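Local structure of cysteine synthase (Fusobacterium nucleatum subsp. nucleatum strain ATCC 25586, 5XEM) at residues L19-N24 / E31-L36; T159-I164 / A189-E194; D12-T17 / G38-R43; S44-I49 / V150-A155. The protein is a pyridoxal phosphate-dependent enzyme that produces hydrogen sulfide and probably makes L-cysteine and acetate from O-acetyl-L-serine and sulfide. All blocks are in the same frame, centred on the assembly; numbering follows the deposited sequence.

Contact 1: residues L19-N24 / E31-L36; sequences LVKINN and EIYVKL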
loop_
_atom_site.group_PDB
_atom_site.type_symbol
_atom_site.label_atom_id
_atom_site.label_comp_id
_atom_site.label_asym_id
_atom_site.label_seq_id
_atom_site.Cartn_x
_atom_site.Cartn_y
_atom_site.Cartn_z
ATOM N N LEU A 19 -5.882 -11.902 6.478
ATOM C CA LEU A 19 -5.686 -12.133 7.915
ATOM C C LEU A 19 -4.325 -12.809 8.024
ATOM O O LEU A 19 -4.099 -13.833 7.399
ATOM C CB LEU A 19 -6.704 -13.142 8.464
ATOM C CG LEU A 19 -7.806 -12.739 9.422
ATOM C CD1 LEU A 19 -8.411 -13.994 10.055
ATOM C CD2 LEU A 19 -7.347 -11.755 10.493
ATOM N N VAL A 20 -3.421 -12.261 8.799
ATOM C CA VAL A 20 -2.073 -12.806 8.917
ATOM C C VAL A 20 -1.822 -13.278 10.338
ATOM O O VAL A 20 -2.138 -12.568 11.290
ATOM C CB VAL A 20 -1.035 -11.728 8.567
ATOM C CG1 VAL A 20 0.387 -12.292 8.616
ATOM C CG2 VAL A 20 -1.337 -11.152 7.193
ATOM N N LYS A 21 -1.233 -14.455 10.479
ATOM C CA LYS A 21 -0.893 -14.965 11.814
ATOM C C LYS A 21 0.393 -14.339 12.303
ATOM O O LYS A 21 1.309 -14.137 11.513
ATOM C CB LYS A 21 -0.734 -16.489 11.812
ATOM C CG LYS A 21 -0.399 -17.022 13.205
ATOM C CD LYS A 21 -1.071 -18.352 13.499
ATOM C CE LYS A 21 -0.681 -18.856 14.898
ATOM N NZ LYS A 21 0.116 -20.115 14.813
ATOM N N ILE A 22 0.466 -14.064 13.600
ATOM C CA ILE A 22 1.655 -13.503 14.228
ATOM C C ILE A 22 2.544 -14.669 14.672
ATOM O O ILE A 22 2.099 -15.522 15.445
ATOM C CB ILE A 22 1.280 -12.585 15.410
ATOM C CG1 ILE A 22 0.505 -11.366 14.898
ATOM C CG2 ILE A 22 2.502 -12.107 16.191
ATOM C CD1 ILE A 22 1.345 -10.377 14.106
ATOM N N ASN A 23 3.772 -14.703 14.170
ATOM C CA ASN A 23 4.656 -15.875 14.326
ATOM C C ASN A 23 5.897 -15.650 15.149
ATOM O O ASN A 23 6.423 -16.589 15.721
ATOM C CB ASN A 23 5.153 -16.374 12.980
ATOM C CG ASN A 23 4.048 -16.645 12.024
ATOM O OD1 ASN A 23 3.221 -17.520 12.258
ATOM N ND2 ASN A 23 4.021 -15.886 10.914
ATOM N N ASN A 24 6.399 -14.425 15.162
ATOM C CA ASN A 24 7.694 -14.170 15.731
ATOM C C ASN A 24 7.573 -13.507 17.084
ATOM O O ASN A 24 8.310 -13.867 18.005
ATOM C CB ASN A 24 8.551 -13.389 14.746
ATOM C CG ASN A 24 8.776 -14.153 13.450
ATOM O OD1 ASN A 24 8.834 -13.572 12.354
ATOM N ND2 ASN A 24 8.914 -15.473 13.569
ATOM N N GLU A 31 -3.385 -17.473 19.836
ATOM C CA GLU A 31 -3.091 -17.129 18.441
ATOM C C GLU A 31 -3.663 -15.739 18.124
ATOM O O GLU A 31 -4.858 -15.485 18.340
ATOM C CB GLU A 31 -3.678 -18.183 17.515
ATOM C CG GLU A 31 -3.121 -19.569 17.770
ATOM C CD GLU A 31 -3.623 -20.597 16.782
ATOM O OE1 GLU A 31 -4.852 -20.779 16.664
ATOM O OE2 GLU A 31 -2.781 -21.225 16.110
ATOM N N ILE A 32 -2.806 -14.839 17.642
ATOM C CA ILE A 32 -3.243 -13.508 17.229
ATOM C C ILE A 32 -3.122 -13.388 15.711
ATOM O O ILE A 32 -2.072 -13.680 15.146
ATOM C CB ILE A 32 -2.433 -12.378 17.886
ATOM C CG1 ILE A 32 -2.489 -12.489 19.416
ATOM C CG2 ILE A 32 -2.995 -11.020 17.441
ATOM C CD1 ILE A 32 -1.788 -11.366 20.164
ATOM N N TYR A 33 -4.229 -13.012 15.085
ATOM C CA TYR A 33 -4.314 -12.777 13.635
ATOM C C TYR A 33 -4.576 -11.293 13.418
ATOM O O TYR A 33 -5.439 -10.722 14.088
ATOM C CB TYR A 33 -5.482 -13.556 13.047
ATOM C CG TYR A 33 -5.321 -15.048 13.162
ATOM C CD1 TYR A 33 -4.637 -15.770 12.183
ATOM C CD2 TYR A 33 -5.851 -15.745 14.242
ATOM C CE1 TYR A 33 -4.472 -17.139 12.290
ATOM C CE2 TYR A 33 -5.707 -17.121 14.350
ATOM C CZ TYR A 33 -5.011 -17.802 13.378
ATOM O OH TYR A 33 -4.862 -19.166 13.476
ATOM N N VAL A 34 -3.859 -10.676 12.487
ATOM C CA VAL A 34 -4.045 -9.259 12.204
ATOM C C VAL A 34 -4.747 -9.162 10.849
ATOM O O VAL A 34 -4.305 -9.753 9.868
ATOM C CB VAL A 34 -2.701 -8.516 12.198
ATOM C CG1 VAL A 34 -2.871 -7.038 11.862
ATOM C CG2 VAL A 34 -1.999 -8.683 13.552
ATOM N N LYS A 35 -5.853 -8.435 10.817
ATOM C CA LYS A 35 -6.577 -8.210 9.572
ATOM C C LYS A 35 -6.029 -6.915 8.976
ATOM O O LYS A 35 -6.153 -5.845 9.587
ATOM C CB LYS A 35 -8.069 -8.134 9.803
ATOM C CG LYS A 35 -8.823 -8.076 8.461
ATOM C CD LYS A 35 -10.256 -8.514 8.544
ATOM C CE LYS A 35 -11.004 -8.383 7.234
ATOM N NZ LYS A 35 -10.544 -9.331 6.174
ATOM N N LEU A 36 -5.362 -7.034 7.836
ATOM C CA LEU A 36 -4.551 -5.935 7.283
ATOM C C LEU A 36 -5.371 -5.042 6.371
ATOM O O LEU A 36 -5.408 -5.245 5.168
ATOM C CB LEU A 36 -3.347 -6.480 6.549
ATOM C CG LEU A 36 -2.323 -7.272 7.395
ATOM C CD1 LEU A 36 -1.250 -7.910 6.478
ATOM C CD2 LEU A 36 -1.708 -6.376 8.461
HETATM O O HOH W 1 -0.018 -15.776 17.447
#
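Val-20 and Val-34 hold each other by both backbone groups: Val-20 N donates to Val-34 O at 2.9 Å, and Val-34 N returns the bond to Val-20 O at 2.8 Å. This is the hydrogen-bonded pair of a beta hairpin made by strands 19-21 and 31-36, which run antiparallel at 147°. Two residues on, Ile-22 N bonds Ile-32 O at 3.0 Å. Val-20 O is also approached by Tyr-33 CA at 3.2 Å, a CA-H...O contact.

The packing is close on both faces of the hairpin. On one, Leu-19 crosses Tyr-33 at about a right angle, Leu-19 CD2 lying 3.6 Å from Tyr-33 CB and touching Lys-35 CB as well. On the other, Ile-22 bends at its second torsion (chi2 -70°), and Ile-22 CD1 settles 3.8 Å from Val-34 CG2. Beyond the last direct bond, a water bridges Ile-22 O and Ile-32 N where the two chains part.

Toward solvent the grip slackens. Lys-21, with CG anti to the backbone N (chi1 -179°), lays its methylene chain obliquely beside the Tyr-33 ring and reaches Glu-31. That salt bridge is weak, with Lys-21 NZ 3.4 Å from Glu-31 OE2; the other oxygen, Glu-31 OE1, pairs with Lys-291.

Strand 31-36 continues the mixed sheet by pairing with strand 291-296, while strand 19-21 is bonded through its backbone to the second subunit. Phe-275 of helix 269-284 packs on Ile-22, Ile-32 and Val-34; Lys-35 reaches Thr-17 and Glu-163, the latter on helix 151-167.

Contact 2: residues T159-I164 / A189-E194; sequences TTAEEI and AKKLKE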
loop_
_atom_site.group_PDB
_atom_site.type_symbol
_atom_site.label_atom_id
_atom_site.label_comp_id
_atom_site.label_asym_id
_atom_site.label_seq_id
_atom_site.Cartn_x
_atom_site.Cartn_y
_atom_site.Cartn_z
ATOM N N THR A 159 -19.174 -6.775 5.509
ATOM C CA THR A 159 -18.010 -7.254 4.767
ATOM C C THR A 159 -16.923 -7.644 5.722
ATOM O O THR A 159 -16.628 -8.831 5.825
ATOM C CB THR A 159 -17.563 -6.240 3.700
ATOM O OG1 THR A 159 -17.167 -5.017 4.330
ATOM C CG2 THR A 159 -18.761 -5.982 2.729
ATOM N N THR A 160 -16.403 -6.687 6.500
ATOM C CA THR A 160 -15.258 -6.953 7.405
ATOM C C THR A 160 -15.470 -8.175 8.303
ATOM O O THR A 160 -14.625 -9.110 8.375
ATOM C CB THR A 160 -14.976 -5.710 8.281
ATOM O OG1 THR A 160 -14.910 -4.550 7.452
ATOM C CG2 THR A 160 -13.639 -5.847 9.016
ATOM N N ALA A 161 -16.589 -8.169 9.012
ATOM C CA ALA A 161 -16.945 -9.281 9.916
ATOM C C ALA A 161 -17.110 -10.626 9.199
ATOM O O ALA A 161 -16.659 -11.655 9.716
ATOM C CB ALA A 161 -18.208 -8.967 10.705
ATOM N N GLU A 162 -17.737 -10.604 8.037
ATOM C CA GLU A 162 -17.932 -11.828 7.252
ATOM C C GLU A 162 -16.620 -12.423 6.786
ATOM O O GLU A 162 -16.472 -13.649 6.756
ATOM C CB GLU A 162 -18.884 -11.606 6.077
ATOM C CG GLU A 162 -20.326 -11.304 6.477
ATOM C CD GLU A 162 -21.083 -12.482 7.113
ATOM O OE1 GLU A 162 -20.560 -13.616 7.160
ATOM O OE2 GLU A 162 -22.215 -12.265 7.599
ATOM N N GLU A 163 -15.660 -11.567 6.426
ATOM C CA GLU A 163 -14.367 -12.032 5.999
ATOM C C GLU A 163 -13.605 -12.669 7.133
ATOM O O GLU A 163 -12.921 -13.665 6.929
ATOM C CB GLU A 163 -13.563 -10.872 5.378
ATOM C CG GLU A 163 -14.231 -10.266 4.151
ATOM C CD GLU A 163 -13.591 -8.950 3.742
ATOM O OE1 GLU A 163 -12.481 -8.678 4.240
ATOM O OE2 GLU A 163 -14.191 -8.201 2.942
ATOM N N ILE A 164 -13.722 -12.110 8.331
ATOM C CA ILE A 164 -13.101 -12.667 9.526
ATOM C C ILE A 164 -13.707 -14.051 9.824
ATOM O O ILE A 164 -12.969 -15.020 10.044
ATOM C CB ILE A 164 -13.308 -11.730 10.734
ATOM C CG1 ILE A 164 -12.458 -10.457 10.565
ATOM C CG2 ILE A 164 -12.958 -12.438 12.038
ATOM C CD1 ILE A 164 -12.846 -9.367 11.583
ATOM N N ALA A 189 -18.232 -5.950 15.460
ATOM C CA ALA A 189 -18.564 -6.661 16.697
ATOM C C ALA A 189 -20.008 -7.106 16.707
ATOM O O ALA A 189 -20.295 -8.188 17.235
ATOM C CB ALA A 189 -18.296 -5.782 17.923
ATOM N N LYS A 190 -20.909 -6.288 16.142
ATOM C CA LYS A 190 -22.337 -6.625 16.081
ATOM C C LYS A 190 -22.554 -7.899 15.285
ATOM O O LYS A 190 -23.239 -8.827 15.745
ATOM C CB LYS A 190 -23.159 -5.493 15.498
ATOM C CG LYS A 190 -24.681 -5.730 15.478
ATOM C CD LYS A 190 -25.416 -4.469 15.048
ATOM C CE LYS A 190 -26.921 -4.683 14.949
ATOM N NZ LYS A 190 -27.628 -3.589 14.228
ATOM N N LYS A 191 -21.915 -7.989 14.117
ATOM C CA LYS A 191 -22.060 -9.174 13.290
ATOM C C LYS A 191 -21.462 -10.394 13.951
ATOM O O LYS A 191 -22.085 -11.470 13.978
ATOM C CB LYS A 191 -21.471 -8.973 11.886
ATOM C CG LYS A 191 -21.402 -10.242 11.030
ATOM C CD LYS A 191 -22.742 -10.919 10.771
ATOM C CE LYS A 191 -23.671 -10.096 9.897
ATOM N NZ LYS A 191 -23.192 -9.859 8.513
ATOM N N LEU A 192 -20.266 -10.242 14.491
ATOM C CA LEU A 192 -19.577 -11.358 15.102
ATOM C C LEU A 192 -20.379 -11.940 16.290
ATOM O O LEU A 192 -20.467 -13.162 16.434
ATOM C CB LEU A 192 -18.184 -10.940 15.569
ATOM C CG LEU A 192 -17.141 -10.606 14.484
ATOM C CD1 LEU A 192 -15.810 -10.202 15.133
ATOM C CD2 LEU A 192 -16.980 -11.743 13.491
ATOM N N LYS A 193 -20.950 -11.063 17.114
ATOM C CA LYS A 193 -21.725 -11.481 18.274
ATOM C C LYS A 193 -23.075 -12.087 17.875
ATOM O O LYS A 193 -23.617 -12.927 18.612
ATOM C CB LYS A 193 -21.915 -10.316 19.250
ATOM C CG LYS A 193 -20.737 -10.177 20.183
ATOM C CD LYS A 193 -20.883 -9.086 21.237
ATOM C CE LYS A 193 -19.829 -9.305 22.310
ATOM N NZ LYS A 193 -19.651 -8.228 23.328
ATOM N N GLU A 194 -23.608 -11.701 16.721
ATOM C CA GLU A 194 -24.805 -12.376 16.194
ATOM C C GLU A 194 -24.523 -13.825 15.808
ATOM O O GLU A 194 -25.343 -14.700 16.081
ATOM C CB GLU A 194 -25.403 -11.627 15.024
ATOM C CG GLU A 194 -26.181 -10.409 15.460
ATOM C CD GLU A 194 -26.585 -9.513 14.317
ATOM O OE1 GLU A 194 -26.320 -9.832 13.139
ATOM O OE2 GLU A 194 -27.207 -8.474 14.605
#
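Ala-161 and Lys-191 mark the closest backbone approach of two helices, their CA atoms 6.1 Å apart. The segments 159-164 and 189-194 run the same general way, with axes 8.6 Å apart and crossing at -42°. Ala-161 allows this closeness: its methyl abuts the start of the lysine side chain, with Ala-161 CB 3.5 Å from Lys-191 CG, a tight fit.

From there Lys-191 leaves with CG anti to the backbone N (chi1 171°) and then curls through three successive bends, which brings its ammonium back to Glu-162. The salt bridge from Lys-191 NZ to Glu-162 OE2 is 2.8 Å long and meets the anti side of the oxygen, some 20° out of the carboxylate plane. NZ has a second acceptor in Tyr-157 O, earlier on the same helix as Glu-162. Past the alanine, Leu-192 turns its CD2 inward, 4.1 Å from Ala-161 CB and 4.3 Å from Ile-164 CG2.

Small residue, ion pair and leucine thus line one seam between helices 151-167 and 183-195. Strand 174-178 lies between them in the chain, as expected of neighbouring helices in an alpha/beta fold. Helix 183-195 follows the glycine-rich turn, whose Gly-180, Thr-181 and Gly-182 bind the cofactor together with Ser-184 in the helix's first turn.

Contact 3: residues D12-T17 / G38-R43; sequences DLIGNT and GSNPGR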
loop_
_atom_site.group_PDB
_atom_site.type_symbol
_atom_site.label_atom_id
_atom_site.label_comp_id
_atom_site.label_asym_id
_atom_site.label_seq_id
_atom_site.Cartn_x
_atom_site.Cartn_y
_atom_site.Cartn_z
ATOM N N ASP A 12 -13.093 -1.976 -7.107
ATOM C CA ASP A 12 -13.256 -3.418 -6.969
ATOM C C ASP A 12 -12.195 -4.082 -6.082
ATOM O O ASP A 12 -12.347 -5.236 -5.679
ATOM C CB ASP A 12 -13.295 -4.100 -8.350
ATOM C CG ASP A 12 -14.419 -3.579 -9.216
ATOM O OD1 ASP A 12 -15.593 -3.638 -8.795
ATOM O OD2 ASP A 12 -14.132 -3.058 -10.297
ATOM N N LEU A 13 -11.121 -3.368 -5.756
ATOM C CA LEU A 13 -10.097 -3.903 -4.864
ATOM C C LEU A 13 -10.385 -3.698 -3.365
ATOM O O LEU A 13 -9.619 -4.153 -2.520
ATOM C CB LEU A 13 -8.745 -3.288 -5.191
ATOM C CG LEU A 13 -8.330 -3.323 -6.672
ATOM C CD1 LEU A 13 -6.937 -2.718 -6.851
ATOM C CD2 LEU A 13 -8.431 -4.724 -7.221
ATOM N N ILE A 14 -11.459 -2.986 -3.048
ATOM C CA ILE A 14 -11.833 -2.674 -1.673
ATOM C C ILE A 14 -12.346 -3.962 -1.030
ATOM O O ILE A 14 -13.151 -4.695 -1.624
ATOM C CB ILE A 14 -12.888 -1.549 -1.598
ATOM C CG1 ILE A 14 -12.287 -0.240 -2.141
ATOM C CG2 ILE A 14 -13.384 -1.328 -0.151
ATOM C CD1 ILE A 14 -13.290 0.908 -2.332
ATOM N N GLY A 15 -11.870 -4.227 0.176
ATOM C CA GLY A 15 -12.287 -5.373 0.950
ATOM C C GLY A 15 -11.538 -6.635 0.604
ATOM O O GLY A 15 -10.545 -6.616 -0.110
ATOM N N ASN A 16 -12.007 -7.750 1.140
ATOM C CA ASN A 16 -11.318 -9.023 1.004
ATOM C C ASN A 16 -9.837 -8.950 1.364
ATOM O O ASN A 16 -8.947 -9.381 0.629
ATOM C CB ASN A 16 -11.566 -9.592 -0.381
ATOM C CG ASN A 16 -13.020 -9.942 -0.561
ATOM O OD1 ASN A 16 -13.542 -10.791 0.157
ATOM N ND2 ASN A 16 -13.704 -9.220 -1.410
ATOM N N THR A 17 -9.590 -8.356 2.510
ATOM C CA THR A 17 -8.236 -8.125 2.982
ATOM C C THR A 17 -7.722 -9.361 3.698
ATOM O O THR A 17 -8.500 -10.123 4.252
ATOM C CB THR A 17 -8.176 -6.950 3.961
ATOM O OG1 THR A 17 -9.119 -7.164 5.014
ATOM C CG2 THR A 17 -8.538 -5.638 3.207
ATOM N N GLY A 38 -4.756 -2.114 5.638
ATOM C CA GLY A 38 -3.830 -1.409 4.784
ATOM C C GLY A 38 -3.696 -1.991 3.387
ATOM O O GLY A 38 -3.164 -1.337 2.520
ATOM N N SER A 39 -4.178 -3.214 3.174
ATOM C CA SER A 39 -4.174 -3.836 1.858
ATOM C C SER A 39 -5.223 -3.231 0.937
ATOM O O SER A 39 -5.150 -3.435 -0.277
ATOM C CB SER A 39 -4.425 -5.331 1.960
ATOM O OG SER A 39 -3.357 -5.944 2.675
ATOM N N ASN A 40 -6.216 -2.527 1.500
ATOM C CA ASN A 40 -7.171 -1.778 0.682
ATOM C C ASN A 40 -6.433 -0.805 -0.261
ATOM O O ASN A 40 -5.334 -0.334 0.063
ATOM C CB ASN A 40 -8.167 -1.001 1.555
ATOM C CG ASN A 40 -9.218 -1.894 2.197
ATOM O OD1 ASN A 40 -9.275 -2.012 3.423
ATOM N ND2 ASN A 40 -10.019 -2.542 1.391
ATOM N N PRO A 41 -7.029 -0.489 -1.435
ATOM C CA PRO A 41 -6.308 0.363 -2.414
ATOM C C PRO A 41 -6.014 1.787 -1.903
ATOM O O PRO A 41 -4.975 2.397 -2.263
ATOM C CB PRO A 41 -7.255 0.350 -3.646
ATOM C CG PRO A 41 -8.593 -0.003 -3.076
ATOM C CD PRO A 41 -8.289 -1.003 -2.003
ATOM N N GLY A 42 -6.895 2.314 -1.053
ATOM C CA GLY A 42 -6.631 3.579 -0.366
ATOM C C GLY A 42 -5.821 3.446 0.934
ATOM O O GLY A 42 -5.602 4.445 1.625
ATOM N N ARG A 43 -5.412 2.217 1.269
ATOM C CA ARG A 43 -4.469 1.914 2.359
ATOM C C ARG A 43 -5.075 1.993 3.764
ATOM O O ARG A 43 -4.347 1.964 4.738
ATOM C CB ARG A 43 -3.210 2.762 2.270
ATOM C CG ARG A 43 -2.475 2.622 0.959
ATOM C CD ARG A 43 -1.983 1.216 0.856
ATOM N NE ARG A 43 -1.198 0.964 -0.350
ATOM C CZ ARG A 43 -1.435 0.013 -1.246
ATOM N NH1 ARG A 43 -2.505 -0.826 -1.114
ATOM N NH2 ARG A 43 -0.639 -0.097 -2.290
#
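Ile-14 and Pro-41 meet where the loop ahead of strand 19-21 lies against the type I beta turn Asn-40 to Arg-43, which leads toward the helix that carries Lys-46, the predicted attachment point of the cofactor. The proline ring is the main apolar contact. Pro-41 CG sits 3.8 Å from Ile-14 CG1 and 3.9 Å from Leu-13 CB, and the ring crosses the isoleucine side chain at about a right angle. Pro-41 CD rests 3.5 Å from Leu-13 O. Further along, Thr-17 CG2 faces Ser-39 CB at 4.3 Å, its methyl anti to its own carbonyl carbon; the Thr-17 hydroxyl is engaged by Glu-37 and Lys-35.

The turn itself is held by one carbonyl. Asn-40 O accepts from Arg-43 N at 2.8 Å and from Arg-43 NH1 at 3.1 Å, and the two donors come from opposite faces of the carbonyl plane, NH1 standing 45° out of it. Ser-39 O lies at the edge of the guanidinium, in its plane. Behind the turn, Asp-47 of helix 46-60 takes a bond from Gly-42 N.

These polar bonds lie within the turn and to Asp-47, whereas the join to the earlier loop rests largely on carbon contacts of Pro-41, Leu-13 and Ile-14.

Contact 4: residues S44-I49 / V150-A155; sequences STKDRI and VNNPKA. With PLP (pyridoxal-5'-phosphate), chain D.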
loop_
_atom_site.group_PDB
_atom_site.type_symbol
_atom_site.label_atom_id
_atom_site.label_comp_id
_atom_site.label_asym_id
_atom_site.label_seq_id
_atom_site.Cartn_x
_atom_site.Cartn_y
_atom_site.Cartn_z
ATOM N N SER A 44 -6.398 2.060 3.844
ATOM C CA SER A 44 -7.083 1.931 5.137
ATOM C C SER A 44 -8.447 1.282 4.997
ATOM O O SER A 44 -9.022 1.191 3.877
ATOM C CB SER A 44 -7.254 3.297 5.818
ATOM O OG SER A 44 -8.480 3.917 5.425
ATOM N N THR A 45 -8.983 0.879 6.151
ATOM C CA THR A 45 -10.307 0.309 6.242
ATOM C C THR A 45 -11.377 1.291 5.791
ATOM O O THR A 45 -12.495 0.867 5.457
ATOM C CB THR A 45 -10.614 -0.169 7.692
ATOM O OG1 THR A 45 -11.563 -1.226 7.664
ATOM C CG2 THR A 45 -11.131 0.972 8.598
ATOM N N LYS A 46 -11.053 2.579 5.766
ATOM C CA LYS A 46 -12.044 3.624 5.462
ATOM C C LYS A 46 -12.504 3.592 4.024
ATOM O O LYS A 46 -13.618 4.053 3.723
ATOM C CB LYS A 46 -11.554 5.022 5.873
ATOM C CG LYS A 46 -11.262 5.169 7.360
ATOM C CD LYS A 46 -12.459 4.778 8.220
ATOM C CE LYS A 46 -12.470 5.535 9.548
ATOM N NZ LYS A 46 -13.801 5.631 10.214
ATOM N N ASP A 47 -11.728 2.936 3.148
ATOM C CA ASP A 47 -12.195 2.681 1.799
ATOM C C ASP A 47 -13.594 2.003 1.859
ATOM O O ASP A 47 -14.477 2.279 1.016
ATOM C CB ASP A 47 -11.269 1.691 1.085
ATOM C CG ASP A 47 -9.968 2.280 0.599
ATOM O OD1 ASP A 47 -9.646 3.438 0.957
ATOM O OD2 ASP A 47 -9.253 1.550 -0.152
ATOM N N ARG A 48 -13.778 1.072 2.802
ATOM C CA ARG A 48 -15.056 0.336 2.911
ATOM C C ARG A 48 -16.232 1.268 3.206
ATOM O O ARG A 48 -17.320 1.136 2.592
ATOM C CB ARG A 48 -15.031 -0.738 3.996
ATOM C CG ARG A 48 -14.055 -1.861 3.776
ATOM C CD ARG A 48 -13.985 -2.736 5.003
ATOM N NE ARG A 48 -12.964 -3.765 4.946
ATOM C CZ ARG A 48 -13.114 -5.016 4.512
ATOM N NH1 ARG A 48 -14.268 -5.431 3.971
ATOM N NH2 ARG A 48 -12.092 -5.838 4.552
ATOM N N ILE A 49 -16.027 2.206 4.131
ATOM C CA ILE A 49 -17.097 3.143 4.516
ATOM C C ILE A 49 -17.290 4.253 3.499
ATOM O O ILE A 49 -18.432 4.680 3.256
ATOM C CB ILE A 49 -16.978 3.682 5.984
ATOM C CG1 ILE A 49 -15.961 4.822 6.179
ATOM C CG2 ILE A 49 -16.770 2.515 6.951
ATOM C CD1 ILE A 49 -16.167 5.573 7.515
ATOM N N VAL A 150 -25.049 5.525 9.523
ATOM C CA VAL A 150 -25.050 4.084 9.837
ATOM C C VAL A 150 -24.373 3.227 8.792
ATOM O O VAL A 150 -23.987 2.106 9.087
ATOM C CB VAL A 150 -26.447 3.491 10.117
ATOM C CG1 VAL A 150 -27.072 4.222 11.298
ATOM C CG2 VAL A 150 -27.314 3.538 8.879
ATOM N N ASN A 151 -24.196 3.751 7.588
ATOM C CA ASN A 151 -23.467 3.019 6.557
ATOM C C ASN A 151 -21.975 2.831 6.864
ATOM O O ASN A 151 -21.300 2.026 6.188
ATOM C CB ASN A 151 -23.666 3.650 5.187
ATOM C CG ASN A 151 -25.083 3.475 4.676
ATOM O OD1 ASN A 151 -25.630 2.373 4.774
ATOM N ND2 ASN A 151 -25.697 4.554 4.197
ATOM N N ASN A 152 -21.457 3.582 7.838
ATOM C CA ASN A 152 -20.120 3.297 8.399
ATOM C C ASN A 152 -20.114 1.915 9.107
ATOM O O ASN A 152 -19.562 0.935 8.569
ATOM C CB ASN A 152 -19.672 4.524 9.243
ATOM C CG ASN A 152 -18.465 4.280 10.103
ATOM O OD1 ASN A 152 -17.906 3.172 10.174
ATOM N ND2 ASN A 152 -18.059 5.347 10.804
ATOM N N PRO A 153 -20.787 1.782 10.262
ATOM C CA PRO A 153 -20.786 0.439 10.873
ATOM C C PRO A 153 -21.404 -0.656 9.996
ATOM O O PRO A 153 -20.940 -1.810 10.024
ATOM C CB PRO A 153 -21.572 0.622 12.183
ATOM C CG PRO A 153 -22.273 1.913 12.050
ATOM C CD PRO A 153 -21.478 2.775 11.096
ATOM N N LYS A 154 -22.423 -0.331 9.198
ATOM C CA LYS A 154 -23.004 -1.385 8.332
ATOM C C LYS A 154 -22.029 -1.956 7.280
ATOM O O LYS A 154 -22.127 -3.116 6.935
ATOM C CB LYS A 154 -24.276 -0.922 7.632
ATOM C CG LYS A 154 -25.424 -0.739 8.611
ATOM C CD LYS A 154 -26.714 -0.203 7.986
ATOM C CE LYS A 154 -27.224 -1.130 6.906
ATOM N NZ LYS A 154 -26.347 -0.945 5.722
ATOM N N ALA A 155 -21.096 -1.148 6.780
ATOM C CA ALA A 155 -20.098 -1.631 5.833
ATOM C C ALA A 155 -19.284 -2.767 6.463
ATOM O O ALA A 155 -19.089 -3.813 5.846
ATOM C CB ALA A 155 -19.181 -0.476 5.378
HETATM N N1 PLP D . -7.045 4.028 12.983
HETATM C C2 PLP D . -6.905 4.909 11.979
HETATM C C2A PLP D . -5.563 5.031 11.256
HETATM C C3 PLP D . -7.985 5.707 11.562
HETATM O O3 PLP D . -7.824 6.578 10.534
HETATM C C4 PLP D . -9.216 5.603 12.205
HETATM C C4A PLP D . -10.407 6.450 11.791
HETATM C C5 PLP D . -9.326 4.670 13.246
HETATM C C6 PLP D . -8.222 3.896 13.599
HETATM C C5A PLP D . -10.612 4.451 14.012
HETATM O O4P PLP D . -11.598 3.769 13.158
HETATM P P PLP D . -13.201 3.968 13.332
HETATM O O1P PLP D . -13.882 2.995 12.543
HETATM O O2P PLP D . -13.425 5.349 12.952
HETATM O O3P PLP D . -13.410 3.845 14.800
HETATM O O HOH W 2 -15.022 2.873 10.040
#
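Ile-49 and Asn-152 lie side by side where the first turns of helices 46-60 and 151-167 meet beside the cofactor site, in the fold type II architecture of PLP enzymes to which the cysteine synthase family belongs. The first segment begins with Ser-44, whose OG accepts from Lys-46 N at 2.9 Å, a capping bond at the start of the helix. Thr-45 turns its hydroxyl to Glu-37. Lys-46, the predicted cofactor-attachment residue, is not bonded to the aldehyde carbon here; the crystal holds the Schiff base of the cofactor with L-lanthionine, and Lys-46 NZ donates to the phosphate oxygen PLP O2P at 2.8 Å. Gln-146 gives NZ another acceptor.

Asp-47 faces back to Gly-42. Arg-48 presents its backbone, with Arg-48 O 3.7 Å from Ala-155 CB, while its guanidinium goes to Glu-37, Glu-163 and Thr-159. Ile-49 does most of the touching: with CG1 set between the backbone N and carbonyl carbon (chi1 80°), Ile-49 CG2 comes 3.5 Å from Asn-152 OD1, and Ile-49 CD1 lies 3.7 Å from Asn-152 CG. The amide is pinned at its other end, because Asn-152 ND2 donates to Gln-146 O and Thr-181 OG1.

A water completes the link to the phosphate. It accepts from Lys-46 NZ at 3.0 Å and donates both to Asn-152 OD1 at 2.9 Å and to PLP O1P at 2.8 Å.

How the contacts relate
From the N terminus, contact 3 brings 12-17 back against 38-43 and closes a loop that contains the whole of contact 1, the hairpin 19-24 / 31-36; both touch the second subunit. The chain then enters helix 46-60, and contact 4 spans some hundred residues, including the four-stranded parallel sheet, before 150-155 returns to it. Contact 2 follows in series, sharing helix 151-167 with contact 4 and joining it to helix 183-195. None of the loops cross. Glu-163 in the 159-164 segment ties the set together: its carboxylate meets Lys-35 of contact 1, Asn-16 of contact 3 and Arg-48 of contact 4.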